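Long-range contacts in TRAP dicarboxylate transporter-DctP subunit (Desulfovibrio desulfuricans subsp. desulfuricans, PDB 4NHB), which binds sn-glycerol-3-phosphate and, as the periplasmic solute-binding component of a TRAP transporter, probably delivers it to the membrane permease: residues 34-39 with 73-78; 48-53 with 259-264; 100-105 with 128-133; 149-154 with 210-215. One frame throughout, in Å; residues are numbered along the deposited sequence.

How the interactions relate
Interactions 1 and 4 hold the phosphate of sn-glycerol-3-phosphate from different parts of the chain, one through Lys37 and the other through Arg151. Their centres lie about 18 Å apart, yet they touch directly: Lys37 NZ forms a salt bridge of 2.8 Å with Asp215 OD2. Interaction 2 stands further back, with its centre about 19 Å from that of interaction 1, and is joined to it by a probable hydrogen bond of 3.1 Å between Glu39 OE2 and His48 NE2. Interaction 3 touches none of the others. It sits across the chain's centre from interaction 4, and its Met103 side chain comes within about 9 Å of the ligand.

Interaction 1. Residues 34-39 with 73-78; sequences AGMKPE and GKEDAY. With G3P (sn-glycerol-3-phosphate), chain P.
Lys37 NZ is held by two oxygens: it donates a hydrogen bond of 2.7 Å to phosphate oxygen O4P of G3P and pairs with the carboxylate of Asp215. The chain gets there by a single kink at chi2 (-61°), after which it runs extended to the ammonium; Phe194 adds a cation-pi contact. Met36 starts in the crowded position between backbone N and carbonyl carbon (chi1 64°), and a bend at chi3 brings its methyl toward the helix. Met36 CE lies 3.1 Å from Glu75 OE2, the two chains crossing obliquely, while that same carboxylate oxygen is hydrogen-bonded to Gln95 of the binding site. The methyl also touches the phosphate, Met36 CE to G3P O4P 3.6 Å.

Helix 75-84 is the crossover of a beta-alpha-beta unit of the solute-binding fold, linking strands 63-67 and 89-92, both parallel to strand 30-34, whose end leads into this loop. Tyr78 in its first turn lays one ring face under Ala34 O and Gly35 N; the opposite face rests on Glu75 CA of its own helix. Ala34 CB meets Tyr78 CB at 3.8 Å, and at the other end of the ring Tyr78 OH abuts Met36 CB at 3.3 Å. That hydroxyl has weak hydrogen bonds to Ala91 and Thr92. A water sits between the backbones, placed to donate to Gly35 O (2.9 Å) and Gly73 O (3.1 Å).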
loop_
_atom_site.group_PDB
_atom_site.type_symbol
_atom_site.label_atom_id
_atom_site.label_comp_id
_atom_site.label_asym_id
_atom_site.label_seq_id
_atom_site.Cartn_x
_atom_site.Cartn_y
_atom_site.Cartn_z
ATOM N N ALA A 34 -9.678 -7.932 7.912
ATOM C CA ALA A 34 -8.975 -8.718 6.912
ATOM C C ALA A 34 -7.881 -7.902 6.272
ATOM O O ALA A 34 -7.974 -6.682 6.167
ATOM C CB ALA A 34 -9.930 -9.179 5.848
ATOM N N GLY A 35 -6.851 -8.602 5.821
ATOM C CA GLY A 35 -5.789 -8.000 5.040
ATOM C C GLY A 35 -5.229 -8.944 4.013
ATOM O O GLY A 35 -5.754 -10.045 3.826
ATOM N N MET A 36 -4.141 -8.512 3.374
ATOM C CA MET A 36 -3.691 -9.121 2.129
ATOM C C MET A 36 -2.238 -9.503 2.209
ATOM O O MET A 36 -1.693 -10.023 1.227
ATOM C CB MET A 36 -3.905 -8.163 0.932
ATOM C CG MET A 36 -3.092 -6.891 1.024
ATOM S SD MET A 36 -3.277 -5.824 -0.467
ATOM C CE MET A 36 -2.334 -6.774 -1.664
ATOM N N LYS A 37 -1.617 -9.278 3.376
ATOM C CA LYS A 37 -0.172 -9.473 3.510
ATOM C C LYS A 37 0.197 -10.542 4.547
ATOM O O LYS A 37 -0.573 -10.854 5.460
ATOM C CB LYS A 37 0.575 -8.150 3.804
ATOM C CG LYS A 37 0.425 -7.047 2.768
ATOM C CD LYS A 37 0.965 -7.465 1.373
ATOM C CE LYS A 37 0.745 -6.354 0.339
ATOM N NZ LYS A 37 1.478 -6.614 -0.948
ATOM N N PRO A 38 1.369 -11.159 4.382
ATOM C CA PRO A 38 1.807 -12.137 5.376
ATOM C C PRO A 38 2.256 -11.496 6.719
ATOM O O PRO A 38 2.442 -10.279 6.860
ATOM C CB PRO A 38 2.953 -12.852 4.677
ATOM C CG PRO A 38 3.462 -11.861 3.762
ATOM C CD PRO A 38 2.319 -11.043 3.269
ATOM N N GLU A 39 2.403 -12.351 7.718
ATOM C CA GLU A 39 2.964 -11.952 9.004
ATOM C C GLU A 39 4.350 -11.384 8.772
ATOM O O GLU A 39 5.025 -11.784 7.838
ATOM C CB GLU A 39 3.035 -13.156 9.930
ATOM C CG GLU A 39 1.684 -13.669 10.341
ATOM C CD GLU A 39 1.009 -12.761 11.353
ATOM O OE1 GLU A 39 1.724 -11.978 12.006
ATOM O OE2 GLU A 39 -0.228 -12.811 11.474
ATOM N N GLY A 73 -10.308 -13.966 1.899
ATOM C CA GLY A 73 -10.409 -13.526 0.514
ATOM C C GLY A 73 -9.379 -12.475 0.084
ATOM O O GLY A 73 -8.665 -11.868 0.894
ATOM N N LYS A 74 -9.299 -12.260 -1.216
ATOM C CA LYS A 74 -8.408 -11.258 -1.765
ATOM C C LYS A 74 -9.106 -9.886 -1.700
ATOM O O LYS A 74 -10.253 -9.814 -1.277
ATOM C CB LYS A 74 -8.055 -11.599 -3.206
ATOM C CG LYS A 74 -7.314 -12.915 -3.386
ATOM C CD LYS A 74 -6.757 -13.036 -4.801
ATOM C CE LYS A 74 -6.435 -14.491 -5.183
ATOM N NZ LYS A 74 -7.659 -15.355 -5.241
ATOM N N GLU A 75 -8.417 -8.819 -2.108
ATOM C CA GLU A 75 -8.873 -7.454 -1.792
ATOM C C GLU A 75 -10.309 -7.193 -2.253
ATOM O O GLU A 75 -11.116 -6.667 -1.508
ATOM C CB GLU A 75 -7.959 -6.416 -2.428
ATOM C CG GLU A 75 -6.477 -6.509 -1.998
ATOM C CD GLU A 75 -5.626 -7.244 -3.015
ATOM O OE1 GLU A 75 -5.841 -8.443 -3.203
ATOM O OE2 GLU A 75 -4.738 -6.631 -3.640
ATOM N N ASP A 76 -10.625 -7.555 -3.490
ATOM C CA ASP A 76 -11.962 -7.243 -3.976
ATOM C C ASP A 76 -13.001 -7.835 -3.039
ATOM O O ASP A 76 -13.928 -7.140 -2.623
ATOM C CB ASP A 76 -12.171 -7.745 -5.399
ATOM C CG ASP A 76 -11.545 -6.848 -6.408
ATOM O OD1 ASP A 76 -10.907 -5.847 -5.999
ATOM O OD2 ASP A 76 -11.684 -7.154 -7.610
ATOM N N ALA A 77 -12.835 -9.106 -2.668
ATOM C CA ALA A 77 -13.812 -9.730 -1.776
ATOM C C ALA A 77 -13.864 -9.127 -0.390
ATOM O O ALA A 77 -14.942 -8.887 0.126
ATOM C CB ALA A 77 -13.570 -11.210 -1.656
ATOM N N TYR A 78 -12.715 -8.890 0.237
ATOM C CA TYR A 78 -12.798 -8.450 1.620
ATOM C C TYR A 78 -13.183 -6.963 1.671
ATOM O O TYR A 78 -13.792 -6.560 2.642
ATOM C CB TYR A 78 -11.557 -8.818 2.474
ATOM C CG TYR A 78 -10.241 -8.087 2.199
ATOM C CD1 TYR A 78 -10.116 -6.717 2.396
ATOM C CD2 TYR A 78 -9.133 -8.787 1.779
ATOM C CE1 TYR A 78 -8.922 -6.069 2.167
ATOM C CE2 TYR A 78 -7.907 -8.166 1.575
ATOM C CZ TYR A 78 -7.790 -6.815 1.784
ATOM O OH TYR A 78 -6.547 -6.212 1.579
HETATM O O1 G3P P . -1.653 -0.195 -2.585
HETATM C C1 G3P P . -1.674 -1.024 -3.709
HETATM C C2 G3P P . -0.646 -2.152 -3.550
HETATM O O2 G3P P . -0.948 -2.887 -2.395
HETATM C C3 G3P P . -0.699 -3.068 -4.783
HETATM O O1P G3P P . 0.539 -3.683 -4.944
HETATM O O4P G3P P . 0.550 -5.043 -2.925
HETATM O O2P G3P P . -0.420 -6.021 -5.065
HETATM O O3P G3P P . 2.047 -5.735 -4.838
HETATM P P G3P P . 0.677 -5.216 -4.412
HETATM O O HOH W 1 -8.284 -11.468 3.979
#

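Interaction 2. Residues 48-53 with 259-264; sequences HLFGKY and EEAAKR
The two helical segments cross at 139° between their N-to-C directions, with axes 8.3 Å apart, the nearest CA atoms being Phe50 CA and Ala261 CA at 5.1 Å. Ala261 makes this approach possible: its small CB sits 3.7 Å from Phe50 CD1 and also packs on Tyr53 CB. Phe50, with CG anti to the backbone N (chi1 166°), turns a ring edge to the backbone of Ala262. On the outer side, Arg264 CB packs on Tyr53 CE2 at 3.5 Å, and bends at chi2 and chi3 bring the guanidinium over the same ring, tilted 46° to it. This is an off-centre cation-pi contact, Arg264 CZ lying 4.4 Å from the Tyr53 ring centroid. A water accepts from Arg264 NE at 2.5 Å and donates weakly to Tyr53 OH, whose stronger partner is Asp268. The contact fixes helix 42-57 to the N-terminal third of helix 252-286, the long helix that is a hallmark of TRAP solute-binding proteins.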
loop_
_atom_site.group_PDB
_atom_site.type_symbol
_atom_site.label_atom_id
_atom_site.label_comp_id
_atom_site.label_asym_id
_atom_site.label_seq_id
_atom_site.Cartn_x
_atom_site.Cartn_y
_atom_site.Cartn_z
ATOM N N HIS A 48 -2.124 -5.790 13.802
ATOM C CA HIS A 48 -2.010 -6.327 15.149
ATOM C C HIS A 48 -1.813 -5.200 16.165
ATOM O O HIS A 48 -2.407 -5.220 17.254
ATOM C CB HIS A 48 -0.848 -7.316 15.248
ATOM C CG HIS A 48 -1.088 -8.627 14.554
ATOM N ND1 HIS A 48 -2.067 -9.516 14.948
ATOM C CD2 HIS A 48 -0.476 -9.190 13.484
ATOM C CE1 HIS A 48 -2.042 -10.571 14.151
ATOM N NE2 HIS A 48 -1.089 -10.393 13.252
ATOM N N LEU A 49 -0.982 -4.218 15.818
ATOM C CA LEU A 49 -0.691 -3.136 16.752
ATOM C C LEU A 49 -1.985 -2.383 16.994
ATOM O O LEU A 49 -2.291 -2.057 18.137
ATOM C CB LEU A 49 0.412 -2.168 16.267
ATOM C CG LEU A 49 1.870 -2.608 16.162
ATOM C CD1 LEU A 49 2.691 -1.577 15.368
ATOM C CD2 LEU A 49 2.455 -2.810 17.551
ATOM N N PHE A 50 -2.750 -2.109 15.937
ATOM C CA PHE A 50 -4.064 -1.483 16.124
ATOM C C PHE A 50 -4.920 -2.259 17.101
ATOM O O PHE A 50 -5.631 -1.669 17.936
ATOM C CB PHE A 50 -4.830 -1.373 14.819
ATOM C CG PHE A 50 -6.292 -1.065 14.995
ATOM C CD1 PHE A 50 -6.735 0.243 15.044
ATOM C CD2 PHE A 50 -7.217 -2.085 15.100
ATOM C CE1 PHE A 50 -8.085 0.547 15.181
ATOM C CE2 PHE A 50 -8.569 -1.790 15.267
ATOM C CZ PHE A 50 -9.002 -0.477 15.287
ATOM N N GLY A 51 -4.860 -3.579 16.976
ATOM C CA GLY A 51 -5.657 -4.460 17.806
ATOM C C GLY A 51 -5.203 -4.360 19.250
ATOM O O GLY A 51 -6.028 -4.212 20.173
ATOM N N LYS A 52 -3.887 -4.428 19.433
ATOM C CA LYS A 52 -3.283 -4.311 20.756
ATOM C C LYS A 52 -3.627 -2.991 21.442
ATOM O O LYS A 52 -4.022 -2.965 22.607
ATOM C CB LYS A 52 -1.763 -4.452 20.658
ATOM C CG LYS A 52 -1.034 -4.471 22.021
ATOM C CD LYS A 52 0.459 -4.475 21.818
ATOM C CE LYS A 52 0.986 -3.066 21.466
ATOM N NZ LYS A 52 2.465 -3.037 21.174
ATOM N N TYR A 53 -3.462 -1.898 20.717
ATOM C CA TYR A 53 -3.762 -0.576 21.233
ATOM C C TYR A 53 -5.259 -0.401 21.561
ATOM O O TYR A 53 -5.626 0.189 22.583
ATOM C CB TYR A 53 -3.319 0.465 20.217
ATOM C CG TYR A 53 -1.822 0.670 20.094
ATOM C CD1 TYR A 53 -0.996 0.634 21.203
ATOM C CD2 TYR A 53 -1.234 0.957 18.857
ATOM C CE1 TYR A 53 0.367 0.839 21.091
ATOM C CE2 TYR A 53 0.119 1.170 18.735
ATOM C CZ TYR A 53 0.931 1.121 19.855
ATOM O OH TYR A 53 2.297 1.324 19.739
ATOM N N GLU A 259 -9.882 5.540 16.640
ATOM C CA GLU A 259 -9.083 6.567 15.993
ATOM C C GLU A 259 -7.666 6.710 16.573
ATOM O O GLU A 259 -6.695 6.857 15.836
ATOM C CB GLU A 259 -9.803 7.907 16.116
ATOM C CG GLU A 259 -10.950 8.121 15.125
ATOM C CD GLU A 259 -11.868 9.249 15.596
ATOM O OE1 GLU A 259 -12.703 9.696 14.797
ATOM O OE2 GLU A 259 -11.728 9.706 16.762
ATOM N N GLU A 260 -7.555 6.706 17.893
ATOM C CA GLU A 260 -6.249 6.775 18.535
ATOM C C GLU A 260 -5.420 5.527 18.254
ATOM O O GLU A 260 -4.219 5.609 17.952
ATOM C CB GLU A 260 -6.416 6.957 20.053
ATOM N N ALA A 261 -6.038 4.358 18.372
ATOM C CA ALA A 261 -5.351 3.105 18.025
ATOM C C ALA A 261 -4.879 3.089 16.567
ATOM O O ALA A 261 -3.757 2.656 16.287
ATOM C CB ALA A 261 -6.225 1.921 18.315
ATOM N N ALA A 262 -5.685 3.615 15.653
ATOM C CA ALA A 262 -5.257 3.694 14.236
ATOM C C ALA A 262 -4.090 4.653 14.079
ATOM O O ALA A 262 -3.146 4.373 13.331
ATOM C CB ALA A 262 -6.389 4.102 13.333
ATOM N N LYS A 263 -4.116 5.767 14.806
ATOM C CA LYS A 263 -3.061 6.753 14.669
ATOM C C LYS A 263 -1.761 6.190 15.232
ATOM O O LYS A 263 -0.702 6.275 14.601
ATOM C CB LYS A 263 -3.427 8.058 15.377
ATOM C CG LYS A 263 -2.330 9.144 15.364
ATOM C CD LYS A 263 -1.648 9.314 13.972
ATOM C CE LYS A 263 -1.169 10.764 13.697
ATOM N NZ LYS A 263 0.324 10.950 13.671
ATOM N N ARG A 264 -1.832 5.618 16.420
ATOM C CA ARG A 264 -0.632 5.061 17.052
ATOM C C ARG A 264 0.005 3.940 16.203
ATOM O O ARG A 264 1.223 3.886 16.036
ATOM C CB ARG A 264 -0.935 4.542 18.467
ATOM C CG ARG A 264 -1.601 5.539 19.409
ATOM C CD ARG A 264 -0.677 6.017 20.554
ATOM N NE ARG A 264 -0.079 4.954 21.378
ATOM C CZ ARG A 264 -0.599 4.455 22.510
ATOM N NH1 ARG A 264 -1.768 4.873 22.970
ATOM N NH2 ARG A 264 0.048 3.494 23.170
HETATM O O HOH W 2 2.206 3.880 21.022
#

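Interaction 3. Residues 100-105 with 128-133; sequences HPAMAM and DLINEG
His100 points the edge of its imidazole at the end of helix 125-131, joining the loop after strand 89-92 to that helix within the alpha/beta solute-binding fold. With CG anti to the backbone N (chi1 180°), the ring reaches across so that His100 NE2 donates to Ile130 O at 3.0 Å. Ile130 O lies in the ring plane, and NE2 approaches nearly along the C=O axis (161°), although the angle at the hydrogen is bent, 136°. Ala102 N of the same segment sits above the ring centre, so the imidazole lies folded against the turns that follow it, which are closed by successive bonds from each N-H to the carbonyl three residues back. A weak bond between His100 ND1 and Lys137 is consistent with a neutral ring protonated on NE2.

Alongside, Ile130 crosses Met103 obliquely and sends its other branch to the backbone of Met105. Ile130 CG2 meets Met103 SD at 3.7 Å, while Ile130 CD1 lies 3.9 Å from Met105 C. Met103 is folded at chi2 and chi3, which brings Met103 CE 3.5 Å from Asn131 ND2; that amide is hydrogen-bonded to Thr142. Ala102 CB packs against Ile130 O. Beside the histidine, a water 3.1 Å from His100 NE2 is placed to donate to Leu129 O (2.9 Å) and Glu132 O (2.8 Å).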
loop_
_atom_site.group_PDB
_atom_site.type_symbol
_atom_site.label_atom_id
_atom_site.label_comp_id
_atom_site.label_asym_id
_atom_site.label_seq_id
_atom_site.Cartn_x
_atom_site.Cartn_y
_atom_site.Cartn_z
ATOM N N HIS A 100 -13.248 5.248 -5.769
ATOM C CA HIS A 100 -12.997 6.673 -5.615
ATOM C C HIS A 100 -11.652 6.959 -6.230
ATOM O O HIS A 100 -10.599 6.707 -5.622
ATOM C CB HIS A 100 -13.064 7.080 -4.139
ATOM C CG HIS A 100 -12.806 8.531 -3.889
ATOM N ND1 HIS A 100 -13.563 9.531 -4.459
ATOM C CD2 HIS A 100 -11.877 9.154 -3.124
ATOM C CE1 HIS A 100 -13.118 10.704 -4.055
ATOM N NE2 HIS A 100 -12.096 10.504 -3.243
ATOM N N PRO A 101 -11.669 7.433 -7.474
ATOM C CA PRO A 101 -10.417 7.605 -8.215
ATOM C C PRO A 101 -9.307 8.333 -7.458
ATOM O O PRO A 101 -8.154 7.987 -7.679
ATOM C CB PRO A 101 -10.867 8.374 -9.457
ATOM C CG PRO A 101 -12.256 7.808 -9.714
ATOM C CD PRO A 101 -12.848 7.514 -8.360
ATOM N N ALA A 102 -9.626 9.289 -6.599
ATOM C CA ALA A 102 -8.594 10.084 -5.975
ATOM C C ALA A 102 -7.705 9.199 -5.082
ATOM O O ALA A 102 -6.512 9.503 -4.897
ATOM C CB ALA A 102 -9.185 11.229 -5.157
ATOM N N MET A 103 -8.269 8.105 -4.564
ATOM C CA MET A 103 -7.486 7.185 -3.703
ATOM C C MET A 103 -6.232 6.708 -4.405
ATOM O O MET A 103 -5.210 6.432 -3.753
ATOM C CB MET A 103 -8.329 6.003 -3.259
ATOM C CG MET A 103 -9.556 6.361 -2.471
ATOM S SD MET A 103 -9.185 7.307 -0.999
ATOM C CE MET A 103 -9.340 6.119 0.319
ATOM N N ALA A 104 -6.297 6.590 -5.734
ATOM C CA ALA A 104 -5.113 6.209 -6.513
ATOM C C ALA A 104 -3.954 7.141 -6.234
ATOM O O ALA A 104 -2.811 6.725 -6.241
ATOM C CB ALA A 104 -5.414 6.207 -8.003
ATOM N N MET A 105 -4.254 8.409 -5.994
ATOM C CA MET A 105 -3.204 9.403 -5.799
ATOM C C MET A 105 -2.397 9.259 -4.496
ATOM O O MET A 105 -1.367 9.910 -4.367
ATOM C CB MET A 105 -3.784 10.808 -5.938
ATOM C CG MET A 105 -4.366 11.051 -7.335
ATOM S SD MET A 105 -4.734 12.788 -7.710
ATOM C CE MET A 105 -3.137 13.353 -8.180
ATOM N N ASP A 128 -6.330 14.585 3.396
ATOM C CA ASP A 128 -7.667 15.164 3.516
ATOM C C ASP A 128 -8.291 15.386 2.137
ATOM O O ASP A 128 -9.439 15.006 1.919
ATOM C CB ASP A 128 -7.627 16.495 4.274
ATOM C CG ASP A 128 -7.345 16.324 5.755
ATOM O OD1 ASP A 128 -7.231 15.182 6.230
ATOM O OD2 ASP A 128 -7.220 17.351 6.450
ATOM N N LEU A 129 -7.525 15.964 1.204
ATOM C CA LEU A 129 -8.053 16.237 -0.136
ATOM C C LEU A 129 -8.425 14.944 -0.852
ATOM O O LEU A 129 -9.456 14.872 -1.492
ATOM C CB LEU A 129 -7.060 17.040 -0.982
ATOM C CG LEU A 129 -6.898 18.489 -0.517
ATOM C CD1 LEU A 129 -5.647 19.112 -1.090
ATOM C CD2 LEU A 129 -8.133 19.251 -0.957
ATOM N N ILE A 130 -7.592 13.920 -0.708
ATOM C CA ILE A 130 -7.809 12.654 -1.391
ATOM C C ILE A 130 -9.038 11.936 -0.837
ATOM O O ILE A 130 -9.765 11.295 -1.571
ATOM C CB ILE A 130 -6.565 11.722 -1.236
ATOM C CG1 ILE A 130 -5.482 12.119 -2.244
ATOM C CG2 ILE A 130 -7.013 10.297 -1.351
ATOM C CD1 ILE A 130 -4.023 11.694 -1.871
ATOM N N ASN A 131 -9.237 12.053 0.475
ATOM C CA ASN A 131 -10.277 11.356 1.183
ATOM C C ASN A 131 -11.623 12.048 1.193
ATOM O O ASN A 131 -12.633 11.427 1.539
ATOM C CB ASN A 131 -9.815 11.109 2.607
ATOM C CG ASN A 131 -10.393 9.849 3.190
ATOM O OD1 ASN A 131 -11.139 9.902 4.176
ATOM N ND2 ASN A 131 -10.078 8.700 2.580
ATOM N N GLU A 132 -11.656 13.327 0.822
ATOM C CA GLU A 132 -12.931 14.035 0.737
ATOM C C GLU A 132 -13.903 13.308 -0.163
ATOM O O GLU A 132 -13.625 13.108 -1.338
ATOM C CB GLU A 132 -12.747 15.458 0.185
ATOM C CG GLU A 132 -12.854 16.517 1.230
ATOM C CD GLU A 132 -14.170 16.450 1.951
ATOM O OE1 GLU A 132 -15.179 16.084 1.302
ATOM O OE2 GLU A 132 -14.186 16.743 3.166
ATOM N N GLY A 133 -15.064 12.961 0.367
ATOM C CA GLY A 133 -16.081 12.331 -0.457
ATOM C C GLY A 133 -15.978 10.813 -0.535
ATOM O O GLY A 133 -16.896 10.157 -0.993
HETATM O O HOH W 3 -11.488 13.524 -3.039
#

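Interaction 4. Residues 149-154 with 210-215; sequences GFRHFY and DSPLAD. With G3P (sn-glycerol-3-phosphate), chain P.
The tight part of this contact is the guanidinium of Arg151, held side-on by Asp210. Arg151 NE makes a salt bridge of 2.9 Å to Asp210 OD2, coming from above the carboxylate plane, and Arg151 NH1 donates almost straight (160°) to the backbone Asp210 O at 2.7 Å. Asp210 O also takes a weak bond from NE and one from a water at the guanidinium edge, which meets Tyr154 OH and Ser211 OG as well. A bend at chi3 (73°) puts Pro212 CD over the guanidinium face while the edge meets the ligand: Arg151 NH1 reaches G3P O3P at 3.1 Å and Arg151 NH2 reaches G3P O1P at 2.9 Å. Behind, strands 146-155 and 208-212 run antiparallel, and His152 N to Ser211 O and Ser211 N to His152 O are both 3.0 Å.

Away from the guanidinium the fit slackens. Partly exposed Phe153 lies side by side with Asp210, pointing the same way, in an off-centre CH-pi contact with its CB, and stacks on His233. Leu213 CD1 packs on His152 CD2 at 3.6 Å; beside it a water accepts from Leu213 N and can donate to Phe150 O.

Asp210 OD2 is hydrogen-bonded to His233, which thus probably helps position the carboxylate, a second-shell role. Asp210 probably offsets the charge of Arg151 beside Arg171, while the grip keeps NH1 and NH2 facing the phosphate.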
loop_
_atom_site.group_PDB
_atom_site.type_symbol
_atom_site.label_atom_id
_atom_site.label_comp_id
_atom_site.label_asym_id
_atom_site.label_seq_id
_atom_site.Cartn_x
_atom_site.Cartn_y
_atom_site.Cartn_z
ATOM N N GLY A 149 6.409 0.730 1.781
ATOM C CA GLY A 149 7.731 0.999 1.275
ATOM C C GLY A 149 7.770 1.313 -0.200
ATOM O O GLY A 149 6.854 0.979 -0.942
ATOM N N PHE A 150 8.858 1.958 -0.629
ATOM C CA PHE A 150 9.096 2.223 -2.014
ATOM C C PHE A 150 9.243 0.944 -2.840
ATOM O O PHE A 150 9.812 -0.034 -2.375
ATOM C CB PHE A 150 10.350 3.099 -2.173
ATOM C CG PHE A 150 10.102 4.566 -1.829
ATOM C CD1 PHE A 150 9.504 5.429 -2.754
ATOM C CD2 PHE A 150 10.441 5.051 -0.577
ATOM C CE1 PHE A 150 9.269 6.782 -2.433
ATOM C CE2 PHE A 150 10.205 6.405 -0.244
ATOM C CZ PHE A 150 9.627 7.260 -1.167
ATOM N N ARG A 151 8.720 0.980 -4.070
ATOM C CA ARG A 151 8.758 -0.216 -4.940
ATOM C C ARG A 151 10.069 -0.255 -5.716
ATOM O O ARG A 151 10.490 0.761 -6.268
ATOM C CB ARG A 151 7.579 -0.236 -5.924
ATOM C CG ARG A 151 6.184 -0.056 -5.245
ATOM C CD ARG A 151 5.017 -0.334 -6.199
ATOM N NE ARG A 151 4.865 -1.755 -6.495
ATOM C CZ ARG A 151 3.868 -2.530 -6.071
ATOM N NH1 ARG A 151 3.863 -3.813 -6.368
ATOM N NH2 ARG A 151 2.871 -2.045 -5.352
ATOM N N HIS A 152 10.684 -1.434 -5.748
ATOM C CA HIS A 152 11.927 -1.699 -6.470
ATOM C C HIS A 152 11.715 -2.905 -7.382
ATOM O O HIS A 152 10.932 -3.812 -7.042
ATOM C CB HIS A 152 13.046 -1.997 -5.472
ATOM C CG HIS A 152 13.238 -0.905 -4.474
ATOM N ND1 HIS A 152 13.464 0.397 -4.856
ATOM C CD2 HIS A 152 13.189 -0.898 -3.119
ATOM C CE1 HIS A 152 13.588 1.154 -3.781
ATOM N NE2 HIS A 152 13.410 0.396 -2.709
ATOM N N PHE A 153 12.405 -2.920 -8.518
ATOM C CA PHE A 153 12.259 -4.028 -9.467
ATOM C C PHE A 153 12.932 -5.291 -8.966
ATOM O O PHE A 153 13.967 -5.234 -8.314
ATOM C CB PHE A 153 12.806 -3.646 -10.851
ATOM C CG PHE A 153 11.983 -2.624 -11.530
ATOM C CD1 PHE A 153 10.812 -2.979 -12.144
ATOM C CD2 PHE A 153 12.357 -1.287 -11.510
ATOM C CE1 PHE A 153 10.015 -2.034 -12.757
ATOM C CE2 PHE A 153 11.574 -0.340 -12.101
ATOM C CZ PHE A 153 10.399 -0.715 -12.740
ATOM N N TYR A 154 12.301 -6.430 -9.244
ATOM C CA TYR A 154 12.920 -7.727 -9.073
ATOM C C TYR A 154 12.775 -8.492 -10.416
ATOM O O TYR A 154 11.738 -8.386 -11.070
ATOM C CB TYR A 154 12.271 -8.526 -7.923
ATOM C CG TYR A 154 10.770 -8.737 -8.052
ATOM C CD1 TYR A 154 10.269 -9.837 -8.727
ATOM C CD2 TYR A 154 9.844 -7.833 -7.491
ATOM C CE1 TYR A 154 8.945 -10.037 -8.858
ATOM C CE2 TYR A 154 8.514 -8.037 -7.613
ATOM C CZ TYR A 154 8.050 -9.143 -8.307
ATOM O OH TYR A 154 6.710 -9.408 -8.455
ATOM N N ASP A 210 7.709 -5.408 -9.602
ATOM C CA ASP A 210 8.326 -4.483 -8.660
ATOM C C ASP A 210 7.440 -4.482 -7.406
ATOM O O ASP A 210 6.210 -4.481 -7.512
ATOM C CB ASP A 210 8.421 -3.063 -9.217
ATOM C CG ASP A 210 7.079 -2.496 -9.595
ATOM O OD1 ASP A 210 6.566 -2.875 -10.678
ATOM O OD2 ASP A 210 6.513 -1.661 -8.859
ATOM N N SER A 211 8.100 -4.487 -6.256
ATOM C CA SER A 211 7.442 -4.557 -4.951
ATOM C C SER A 211 8.243 -3.796 -3.928
ATOM O O SER A 211 9.442 -3.568 -4.102
ATOM C CB SER A 211 7.326 -5.993 -4.487
ATOM O OG SER A 211 6.283 -6.697 -5.143
ATOM N N PRO A 212 7.588 -3.422 -2.811
ATOM C CA PRO A 212 8.383 -2.972 -1.669
ATOM C C PRO A 212 9.358 -4.069 -1.205
ATOM O O PRO A 212 9.071 -5.267 -1.390
ATOM C CB PRO A 212 7.323 -2.734 -0.570
ATOM C CG PRO A 212 6.042 -2.518 -1.298
ATOM C CD PRO A 212 6.136 -3.396 -2.545
ATOM N N LEU A 213 10.459 -3.682 -0.575
ATOM C CA LEU A 213 11.412 -4.671 -0.099
ATOM C C LEU A 213 10.802 -5.591 0.921
ATOM O O LEU A 213 11.162 -6.761 0.976
ATOM C CB LEU A 213 12.655 -4.008 0.489
ATOM C CG LEU A 213 13.609 -3.437 -0.580
ATOM C CD1 LEU A 213 14.457 -2.295 -0.049
ATOM C CD2 LEU A 213 14.497 -4.526 -1.162
ATOM N N ALA A 214 9.851 -5.098 1.700
ATOM C CA ALA A 214 9.212 -5.942 2.689
ATOM C C ALA A 214 8.586 -7.173 2.014
ATOM O O ALA A 214 8.644 -8.279 2.530
ATOM C CB ALA A 214 8.131 -5.150 3.477
ATOM N N ASP A 215 8.007 -6.966 0.842
ATOM C CA ASP A 215 7.327 -8.042 0.126
ATOM C C ASP A 215 8.341 -8.924 -0.592
ATOM O O ASP A 215 8.239 -10.163 -0.581
ATOM C CB ASP A 215 6.287 -7.446 -0.843
ATOM C CG ASP A 215 5.047 -6.917 -0.139
ATOM O OD1 ASP A 215 4.905 -7.201 1.077
ATOM O OD2 ASP A 215 4.214 -6.216 -0.823
HETATM O O1 G3P P . -1.653 -0.195 -2.585
HETATM C C1 G3P P . -1.674 -1.024 -3.709
HETATM C C2 G3P P . -0.646 -2.152 -3.550
HETATM O O2 G3P P . -0.948 -2.887 -2.395
HETATM C C3 G3P P . -0.699 -3.068 -4.783
HETATM O O1P G3P P . 0.539 -3.683 -4.944
HETATM O O4P G3P P . 0.550 -5.043 -2.925
HETATM O O2P G3P P . -0.420 -6.021 -5.065
HETATM O O3P G3P P . 2.047 -5.735 -4.838
HETATM P P G3P P . 0.677 -5.216 -4.412
HETATM O O HOH W 4 11.129 -0.926 -0.351
HETATM O O HOH W 5 5.164 -7.259 -7.530
#